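Local coordinates for agmatinase (Deinococcus radiodurans, PDB 1WOH), which probably hydrolyses agmatine to putrescine and urea, as a manganese-dependent enzyme of the arginase (ureohydrolase) family with two metal ions per subunit, at residues V228-F233 with P239-P244; R53-A58 with V273-N278; P235-G240 with E286-R291; D143-F148 with S243-G248. All blocks are in the same frame, centred on the assembly; numbering follows the deposited sequence.

Contact 1: residues V228-F233 with P239-P244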
# COMPACT_ATOMS: atom_id res chain seq x y z
N VAL A 228 -24.83 4.57 12.56
CA VAL A 228 -24.32 4.67 11.21
C VAL A 228 -23.24 3.64 10.93
O VAL A 228 -22.13 3.73 11.47
CB VAL A 228 -23.74 6.07 10.92
CG1 VAL A 228 -23.22 6.12 9.47
CG2 VAL A 228 -24.81 7.13 11.14
N ASP A 229 -23.57 2.64 10.12
CA ASP A 229 -22.60 1.63 9.72
C ASP A 229 -22.07 2.21 8.40
O ASP A 229 -22.84 2.44 7.47
CB ASP A 229 -23.30 0.29 9.46
CG ASP A 229 -22.34 -0.80 9.03
OD1 ASP A 229 -21.30 -0.49 8.42
OD2 ASP A 229 -22.64 -1.98 9.28
N VAL A 230 -20.77 2.46 8.31
CA VAL A 230 -20.23 3.04 7.09
C VAL A 230 -20.46 2.22 5.83
O VAL A 230 -20.43 2.77 4.73
CB VAL A 230 -18.70 3.36 7.23
CG1 VAL A 230 -18.46 4.17 8.50
CG2 VAL A 230 -17.87 2.09 7.25
N ASP A 231 -20.73 0.91 5.96
CA ASP A 231 -20.95 0.14 4.73
C ASP A 231 -22.30 0.45 4.11
O ASP A 231 -22.63 -0.05 3.02
CB ASP A 231 -20.74 -1.38 4.94
CG ASP A 231 -21.81 -2.05 5.79
OD1 ASP A 231 -22.93 -1.52 5.90
OD2 ASP A 231 -21.51 -3.13 6.34
N GLY A 232 -23.07 1.30 4.79
CA GLY A 232 -24.35 1.73 4.23
C GLY A 232 -24.04 2.60 3.03
O GLY A 232 -24.82 2.70 2.07
N PHE A 233 -22.87 3.25 3.06
CA PHE A 233 -22.44 4.11 1.97
C PHE A 233 -21.84 3.30 0.84
O PHE A 233 -21.28 2.24 1.05
CB PHE A 233 -21.41 5.13 2.46
CG PHE A 233 -21.99 6.14 3.39
CD1 PHE A 233 -21.92 5.95 4.77
CD2 PHE A 233 -22.67 7.24 2.89
CE1 PHE A 233 -22.55 6.85 5.63
CE2 PHE A 233 -23.29 8.14 3.75
CZ PHE A 233 -23.23 7.94 5.12
N PRO A 239 -14.65 3.01 0.85
CA PRO A 239 -14.19 1.64 0.66
C PRO A 239 -13.62 0.97 1.92
O PRO A 239 -13.50 -0.25 1.97
CB PRO A 239 -13.12 1.78 -0.43
CG PRO A 239 -12.51 3.11 -0.09
CD PRO A 239 -13.75 3.97 0.17
N GLY A 240 -13.28 1.78 2.92
CA GLY A 240 -12.70 1.25 4.15
C GLY A 240 -13.67 0.59 5.11
O GLY A 240 -14.03 1.15 6.15
N THR A 241 -14.11 -0.62 4.77
CA THR A 241 -15.04 -1.37 5.62
C THR A 241 -14.91 -2.86 5.30
O THR A 241 -14.58 -3.23 4.17
CB THR A 241 -16.51 -0.88 5.41
OG1 THR A 241 -17.35 -1.44 6.44
CG2 THR A 241 -17.05 -1.31 4.07
N SER A 242 -15.16 -3.71 6.28
CA SER A 242 -15.02 -5.16 6.11
C SER A 242 -15.79 -5.82 4.98
O SER A 242 -15.21 -6.54 4.15
CB SER A 242 -15.38 -5.88 7.42
OG SER A 242 -15.43 -7.29 7.20
N SER A 243 -17.10 -5.60 4.96
CA SER A 243 -17.95 -6.26 3.98
C SER A 243 -18.76 -5.30 3.12
O SER A 243 -19.95 -5.12 3.33
CB SER A 243 -18.89 -7.22 4.69
OG SER A 243 -18.14 -8.20 5.40
N PRO A 244 -18.11 -4.71 2.11
CA PRO A 244 -18.76 -3.76 1.20
C PRO A 244 -19.80 -4.39 0.27
O PRO A 244 -19.71 -5.56 -0.11
CB PRO A 244 -17.58 -3.18 0.42
CG PRO A 244 -16.60 -4.34 0.38
CD PRO A 244 -16.68 -4.87 1.80
O HOH W 1 -18.52 -3.76 6.64
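Val230 and Thr241 lie alongside each other, running opposite ways, and this is the dense half of the contact: Val230 CG2 lies 3.7 Å from Thr241 CB and equally near its hydroxyl. Asp231 continues the packing through its methylene, with Asp231 CB 3.8 Å from Thr241 CG2, so that the threonine is touched by carbon from two residues of the short 3-10 turn, Val230 and Asp231. The hydroxyl of Thr241 is set anti to the backbone N (chi1 -168°), where it bonds to the backbone O of Glu274 and also meets a water. The other half of the contact is looser: Asp231 OD2 comes no nearer than 3.9 Å to Ser243 O, two acceptors that cannot bond each other. A water bridges the segments instead, held by three bonds: it donates to Thr241 OG1 at 2.6 Å and to Asp231 OD2 at 3.1 Å, and accepts from Ser243 N at 2.9 Å. Asp231 OD1 is held separately by the backbone N of Ala144. Asp229 OD1 takes the N-H of Asp231 in an Asx turn, 2.9 Å and nearly straight at 166°, approached from above the carboxylate plane. Asp229 binds both manganese ions of this enzyme and Asp231 the second, although this chain carries no metal here; the arrangement is that of the arginase-family binuclear site, with an Asp-X-Asp turn ending a strand of the parallel sheet.

Contact 2: residues R53-A58 with V273-N278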
# COMPACT_ATOMS: atom_id res chain seq x y z
N ARG A 53 -9.37 5.75 16.60
CA ARG A 53 -8.17 6.56 16.48
C ARG A 53 -8.13 7.31 15.15
O ARG A 53 -7.84 8.51 15.10
CB ARG A 53 -6.93 5.68 16.64
CG ARG A 53 -5.61 6.44 16.66
CD ARG A 53 -4.50 5.56 17.22
NE ARG A 53 -4.72 5.25 18.63
CZ ARG A 53 -4.00 4.36 19.32
NH1 ARG A 53 -3.01 3.70 18.73
NH2 ARG A 53 -4.26 4.15 20.61
N ALA A 54 -8.43 6.61 14.07
CA ALA A 54 -8.43 7.23 12.75
C ALA A 54 -9.48 8.34 12.67
O ALA A 54 -9.26 9.37 12.03
CB ALA A 54 -8.70 6.19 11.68
N LEU A 55 -10.63 8.12 13.31
CA LEU A 55 -11.70 9.11 13.29
C LEU A 55 -11.29 10.38 14.03
O LEU A 55 -11.66 11.48 13.62
CB LEU A 55 -12.98 8.52 13.88
CG LEU A 55 -13.71 7.58 12.91
CD1 LEU A 55 -14.73 6.72 13.65
CD2 LEU A 55 -14.40 8.41 11.82
N ARG A 56 -10.55 10.23 15.13
CA ARG A 56 -10.08 11.38 15.89
C ARG A 56 -9.10 12.16 15.02
O ARG A 56 -9.21 13.38 14.87
CB ARG A 56 -9.40 10.94 17.19
CG ARG A 56 -10.35 10.32 18.21
CD ARG A 56 -9.62 9.98 19.51
NE ARG A 56 -10.56 9.70 20.60
CZ ARG A 56 -10.91 8.49 21.01
NH1 ARG A 56 -10.40 7.40 20.44
NH2 ARG A 56 -11.78 8.37 22.01
N GLU A 57 -8.13 11.45 14.45
CA GLU A 57 -7.15 12.10 13.59
C GLU A 57 -7.87 12.84 12.46
O GLU A 57 -7.57 14.00 12.18
CB GLU A 57 -6.19 11.05 13.00
CG GLU A 57 -5.39 10.31 14.05
CD GLU A 57 -4.60 9.14 13.48
OE1 GLU A 57 -3.88 8.47 14.26
OE2 GLU A 57 -4.69 8.88 12.26
N ALA A 58 -8.83 12.17 11.82
CA ALA A 58 -9.55 12.79 10.71
C ALA A 58 -10.43 13.97 11.15
O ALA A 58 -10.69 14.88 10.36
CB ALA A 58 -10.40 11.75 10.00
N VAL A 273 -19.91 3.09 13.20
CA VAL A 273 -19.26 1.79 13.23
C VAL A 273 -18.80 1.17 11.91
O VAL A 273 -19.17 1.62 10.83
CB VAL A 273 -20.18 0.74 13.93
CG1 VAL A 273 -20.57 1.23 15.32
CG2 VAL A 273 -21.43 0.51 13.09
N GLU A 274 -17.97 0.14 12.04
CA GLU A 274 -17.44 -0.64 10.91
C GLU A 274 -16.44 0.03 9.98
O GLU A 274 -16.15 -0.47 8.90
CB GLU A 274 -18.61 -1.21 10.10
CG GLU A 274 -19.46 -2.25 10.86
CD GLU A 274 -18.82 -3.63 10.93
OE1 GLU A 274 -17.98 -3.95 10.06
OE2 GLU A 274 -19.18 -4.42 11.84
N LEU A 275 -15.90 1.17 10.39
CA LEU A 275 -14.89 1.83 9.57
C LEU A 275 -13.60 1.02 9.72
O LEU A 275 -13.23 0.67 10.85
CB LEU A 275 -14.64 3.26 10.09
CG LEU A 275 -14.09 4.38 9.20
CD1 LEU A 275 -13.26 5.32 10.07
CD2 LEU A 275 -13.27 3.85 8.05
N ALA A 276 -12.93 0.70 8.61
CA ALA A 276 -11.67 -0.05 8.64
C ALA A 276 -10.65 0.80 7.89
O ALA A 276 -10.51 0.68 6.68
CB ALA A 276 -11.82 -1.40 7.95
N PRO A 277 -9.92 1.67 8.61
CA PRO A 277 -8.91 2.56 8.02
C PRO A 277 -7.83 1.83 7.24
O PRO A 277 -7.31 2.35 6.25
CB PRO A 277 -8.33 3.28 9.24
CG PRO A 277 -9.43 3.21 10.25
CD PRO A 277 -9.96 1.82 10.08
N ASN A 278 -7.49 0.63 7.70
CA ASN A 278 -6.46 -0.18 7.08
C ASN A 278 -6.85 -0.68 5.70
O ASN A 278 -6.00 -1.13 4.93
CB ASN A 278 -6.15 -1.38 7.98
CG ASN A 278 -7.39 -2.18 8.31
OD1 ASN A 278 -8.40 -1.62 8.73
ND2 ASN A 278 -7.32 -3.49 8.14
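Leu55 and Leu275 meet end to end between helix 51-59 and the loop that follows strand 266-273. A single methyl, Leu275 CD1, does the touching on the loop side: it lies 3.7 Å from Leu55 CG and just as close to Leu55 CD2, with Leu55 CD1 a little farther at 4.1 Å, and thus sits against the branch point of the helix leucine. Leu275 gets there with CG anti to its backbone N (chi1 -156°). Leu55 leaves the helix with CG beside the backbone N, which swings its branched end toward the loop.

One residue earlier on the helix, the methyl of Ala54 points at the ring of Pro277. Ala54 CB comes within 3.4 Å of Pro277 CG, tighter than usual for two carbons, with Pro277 CB behind at 3.8 Å. The small side chain probably allows the backbones to approach here, Ala54 CA and Pro277 CA being 6.7 Å apart. Leu275 also touches Ser285 and Glu286 of helix 284-302, and elsewhere on helix 51-59 Arg53 bonds to backbone oxygens of Gly11 and Pro8 of a third subunit. Between the two segments the contact is purely apolar: shape and the exclusion of water hold it, while several polar groups nearby are bonded elsewhere, Arg56 in salt bridges to Asp82 and Asp85, and Glu274 to the backbone N of His121.

Contact 3: residues P235-G240 with E286-R291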
# COMPACT_ATOMS: atom_id res chain seq x y z
N PRO A 235 -19.37 1.75 -1.63
CA PRO A 235 -17.95 1.41 -1.46
C PRO A 235 -17.00 2.29 -2.27
O PRO A 235 -15.81 2.39 -1.95
CB PRO A 235 -17.89 -0.05 -1.91
CG PRO A 235 -19.26 -0.55 -1.70
CD PRO A 235 -20.14 0.59 -2.10
N ALA A 236 -17.51 2.92 -3.33
CA ALA A 236 -16.67 3.80 -4.13
C ALA A 236 -16.37 5.03 -3.29
O ALA A 236 -15.29 5.61 -3.38
CB ALA A 236 -17.38 4.19 -5.43
N VAL A 237 -17.33 5.40 -2.45
CA VAL A 237 -17.18 6.57 -1.59
C VAL A 237 -16.41 6.22 -0.31
O VAL A 237 -15.43 6.88 0.03
CB VAL A 237 -18.55 7.14 -1.21
CG1 VAL A 237 -18.39 8.36 -0.32
CG2 VAL A 237 -19.31 7.51 -2.49
N ILE A 238 -16.87 5.19 0.39
CA ILE A 238 -16.25 4.73 1.63
C ILE A 238 -15.82 3.26 1.47
O ILE A 238 -16.53 2.34 1.89
CB ILE A 238 -17.25 4.80 2.80
CG1 ILE A 238 -17.88 6.20 2.86
CG2 ILE A 238 -16.55 4.46 4.11
CD1 ILE A 238 -16.88 7.33 3.12
N PRO A 239 -14.65 3.01 0.85
CA PRO A 239 -14.19 1.64 0.66
C PRO A 239 -13.62 0.97 1.92
O PRO A 239 -13.50 -0.25 1.97
CB PRO A 239 -13.12 1.78 -0.43
CG PRO A 239 -12.51 3.11 -0.09
CD PRO A 239 -13.75 3.97 0.17
N GLY A 240 -13.28 1.78 2.92
CA GLY A 240 -12.70 1.25 4.15
C GLY A 240 -13.67 0.59 5.11
O GLY A 240 -14.03 1.15 6.15
N GLU A 286 -11.98 7.63 6.44
CA GLU A 286 -12.05 8.24 7.77
C GLU A 286 -12.27 9.74 7.70
O GLU A 286 -12.93 10.32 8.56
CB GLU A 286 -10.79 7.93 8.60
CG GLU A 286 -9.46 8.28 7.95
CD GLU A 286 -8.80 7.07 7.31
OE1 GLU A 286 -7.58 6.90 7.52
OE2 GLU A 286 -9.49 6.31 6.60
N LEU A 287 -11.74 10.37 6.66
CA LEU A 287 -11.92 11.81 6.51
C LEU A 287 -13.39 12.14 6.30
O LEU A 287 -13.94 13.01 6.98
CB LEU A 287 -11.07 12.33 5.34
CG LEU A 287 -9.58 12.43 5.70
CD1 LEU A 287 -8.74 12.70 4.47
CD2 LEU A 287 -9.41 13.54 6.74
N LEU A 288 -14.03 11.43 5.37
CA LEU A 288 -15.44 11.65 5.09
C LEU A 288 -16.35 11.26 6.24
O LEU A 288 -17.33 11.95 6.50
CB LEU A 288 -15.86 10.88 3.83
CG LEU A 288 -15.78 11.69 2.53
CD1 LEU A 288 -14.36 12.22 2.35
CD2 LEU A 288 -16.20 10.83 1.36
N MET A 289 -16.04 10.16 6.92
CA MET A 289 -16.89 9.74 8.03
C MET A 289 -16.76 10.62 9.27
O MET A 289 -17.70 10.75 10.05
CB MET A 289 -16.63 8.27 8.37
CG MET A 289 -17.13 7.31 7.30
SD MET A 289 -18.94 7.37 6.97
CE MET A 289 -19.56 8.18 8.43
N ALA A 290 -15.59 11.23 9.47
CA ALA A 290 -15.43 12.14 10.60
C ALA A 290 -16.28 13.37 10.30
O ALA A 290 -16.92 13.94 11.19
CB ALA A 290 -13.97 12.53 10.76
N ARG A 291 -16.28 13.79 9.03
CA ARG A 291 -17.07 14.95 8.64
C ARG A 291 -18.56 14.65 8.80
O ARG A 291 -19.33 15.51 9.23
CB ARG A 291 -16.80 15.36 7.19
CG ARG A 291 -17.58 16.61 6.81
CD ARG A 291 -17.61 16.88 5.33
NE ARG A 291 -18.93 17.39 4.96
CZ ARG A 291 -19.19 18.08 3.85
NH1 ARG A 291 -18.22 18.35 2.99
NH2 ARG A 291 -20.44 18.46 3.60
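Ile238 and Leu288 bring their segments closest, 7.8 Å from CA to CA, where a loop that coils helix-like over 235-237 without helical hydrogen bonding faces one side of helix 284-302. Leu288 touches two loop side chains. Its CD2 methyl meets Val237 CG1 at 3.7 Å, the two side chains crossing at about a right angle, and Leu288 CB lies 3.8 Å from Ile238 CD1. Ile238 turns its long branch beside the backbone N (chi1 -51°), and this carries CD1 over to the helix, where it also reaches Met289 CG at 4.2 Å. Met289, bent at its second and third torsions, packs its sulfur on Val230 and so links the same helix to the turn that ends strand 223-229. Polar bonds support the loop from the start of the helix: Ser285 OG takes the N-H of Gly240, and Arg284 bonds to Ala236 O. Beyond Leu288, Pro246 of a neighbouring subunit packs on the helix, while Arg291 makes a salt bridge to Glu245 of that subunit. The arrangement belongs to the alpha/beta arginase fold, with the C-terminal helix packed against the loop that leaves a metal-bearing strand end.

Contact 4: residues D143-F148 with S243-G248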
# COMPACT_ATOMS: atom_id res chain seq x y z
N ASP A 143 -27.32 1.31 6.99
CA ASP A 143 -26.59 0.05 6.94
C ASP A 143 -26.90 -0.71 5.66
O ASP A 143 -28.01 -0.62 5.14
CB ASP A 143 -27.06 -0.80 8.14
CG ASP A 143 -26.04 -1.79 8.63
OD1 ASP A 143 -25.24 -2.30 7.81
OD2 ASP A 143 -26.06 -2.09 9.84
N ALA A 144 -25.93 -1.47 5.16
CA ALA A 144 -26.15 -2.29 3.99
C ALA A 144 -26.78 -3.60 4.48
O ALA A 144 -27.42 -4.31 3.73
CB ALA A 144 -24.83 -2.59 3.29
N HIS A 145 -26.57 -3.90 5.76
CA HIS A 145 -27.08 -5.14 6.33
C HIS A 145 -28.09 -4.91 7.46
O HIS A 145 -28.03 -3.90 8.16
CB HIS A 145 -25.90 -5.99 6.84
CG HIS A 145 -24.79 -6.14 5.83
ND1 HIS A 145 -23.58 -5.49 5.96
CD2 HIS A 145 -24.73 -6.83 4.67
CE1 HIS A 145 -22.82 -5.78 4.92
NE2 HIS A 145 -23.50 -6.59 4.12
N LEU A 146 -29.02 -5.84 7.64
CA LEU A 146 -30.03 -5.69 8.68
C LEU A 146 -29.48 -5.82 10.10
O LEU A 146 -29.88 -5.08 11.00
CB LEU A 146 -31.17 -6.69 8.46
CG LEU A 146 -32.38 -6.53 9.39
CD1 LEU A 146 -33.04 -5.18 9.17
CD2 LEU A 146 -33.36 -7.66 9.13
N ASP A 147 -28.56 -6.77 10.30
CA ASP A 147 -27.95 -7.01 11.60
C ASP A 147 -28.96 -7.23 12.74
O ASP A 147 -28.83 -6.67 13.84
CB ASP A 147 -26.99 -5.86 11.94
CG ASP A 147 -25.80 -5.79 10.99
OD1 ASP A 147 -25.47 -6.83 10.37
OD2 ASP A 147 -25.20 -4.71 10.84
N PHE A 148 -29.95 -8.07 12.46
CA PHE A 148 -30.99 -8.43 13.42
C PHE A 148 -31.02 -9.95 13.54
O PHE A 148 -32.05 -10.55 13.85
CB PHE A 148 -32.35 -7.93 12.93
CG PHE A 148 -33.40 -7.86 14.00
CD1 PHE A 148 -33.25 -6.99 15.08
CD2 PHE A 148 -34.54 -8.67 13.95
CE1 PHE A 148 -34.22 -6.91 16.08
CE2 PHE A 148 -35.51 -8.60 14.94
CZ PHE A 148 -35.35 -7.72 16.01
N SER A 243 -17.10 -5.60 4.96
CA SER A 243 -17.95 -6.26 3.98
C SER A 243 -18.76 -5.30 3.12
O SER A 243 -19.95 -5.12 3.33
CB SER A 243 -18.89 -7.22 4.69
OG SER A 243 -18.14 -8.20 5.40
N PRO A 244 -18.11 -4.71 2.11
CA PRO A 244 -18.76 -3.76 1.20
C PRO A 244 -19.80 -4.39 0.27
O PRO A 244 -19.71 -5.56 -0.11
CB PRO A 244 -17.58 -3.18 0.42
CG PRO A 244 -16.60 -4.34 0.38
CD PRO A 244 -16.68 -4.87 1.80
N GLU A 245 -20.81 -3.59 -0.08
CA GLU A 245 -21.88 -4.02 -0.97
C GLU A 245 -22.03 -2.89 -2.00
O GLU A 245 -22.14 -1.72 -1.62
CB GLU A 245 -23.17 -4.19 -0.15
CG GLU A 245 -24.07 -5.31 -0.60
CD GLU A 245 -23.37 -6.66 -0.64
OE1 GLU A 245 -23.05 -7.23 0.43
OE2 GLU A 245 -23.13 -7.13 -1.76
N PRO A 246 -22.02 -3.22 -3.30
CA PRO A 246 -22.15 -2.18 -4.34
C PRO A 246 -23.46 -1.41 -4.32
O PRO A 246 -24.44 -1.85 -3.72
CB PRO A 246 -21.98 -2.97 -5.63
CG PRO A 246 -22.63 -4.30 -5.29
CD PRO A 246 -22.07 -4.57 -3.90
N ASP A 247 -23.46 -0.26 -4.98
CA ASP A 247 -24.63 0.60 -5.11
C ASP A 247 -25.24 1.02 -3.78
O ASP A 247 -26.36 0.64 -3.46
CB ASP A 247 -25.68 -0.10 -5.96
CG ASP A 247 -25.11 -0.61 -7.27
OD1 ASP A 247 -24.63 0.23 -8.08
OD2 ASP A 247 -25.15 -1.84 -7.49
N GLY A 248 -24.49 1.81 -3.02
CA GLY A 248 -24.97 2.27 -1.74
C GLY A 248 -25.27 3.76 -1.72
O GLY A 248 -25.37 4.40 -2.77
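The imidazole of His145 meets Ser243 O at its edge, in the ring plane, with His145 CE1 3.3 Å from the oxygen. Glu245 OE1 lies at the same rim near that plane, 3.8 Å from His145 NE2, and the carboxylate stands almost upright to the ring, the two planes 87° apart. On one face the methyl of Ala144 sits over the ring centre, 4.1 Å above the plane; Ala144 CB in turn packs against Glu245 CB at 4.1 Å. With CG turned beside the backbone N (chi1 -49°), His145 swings its ring toward the 243-248 loop and next to Asp231. Its backbone N is tied to Asp143 OD1, 2.9 Å away, closing an Asx turn. The far oxygen of Glu245, OE2, forms a salt bridge with Arg291 of a second subunit, which fixes the carboxylate across the interface. Replacing His145 by an alanine is likely to remove a ligand of the second manganese site, which is empty in this chain, and to leave Ser243 O and Glu245 OE1 without the ring edge they face. Ser243 O has no bonding partner in the model; the polarised C-H at CE1 may offer it weak compensation, though no hydrogen bond is made, and the nearby carboxylate may help polarise this metal-binding imidazole.

From the N terminus, helix 51-59 comes first: contact 2 joins it to the loop after strand 266-273, with 214 residues between its segments. Within that span lie contact 4, from the loop after strand 137-142 to residues 243-248, and contact 1, a tight loop just past strand 223-229. Contacts 1 and 4 overlap at Ser243 and Pro244, whereas contact 3 starts in the same loop, shares Pro239 and Gly240 with contact 1, and runs on to helix 284-302, crossing both contact 2 and contact 4. Residues 235-248 thus link the metal-site loops to the last helix, while contact 2 brings in helix 51-59.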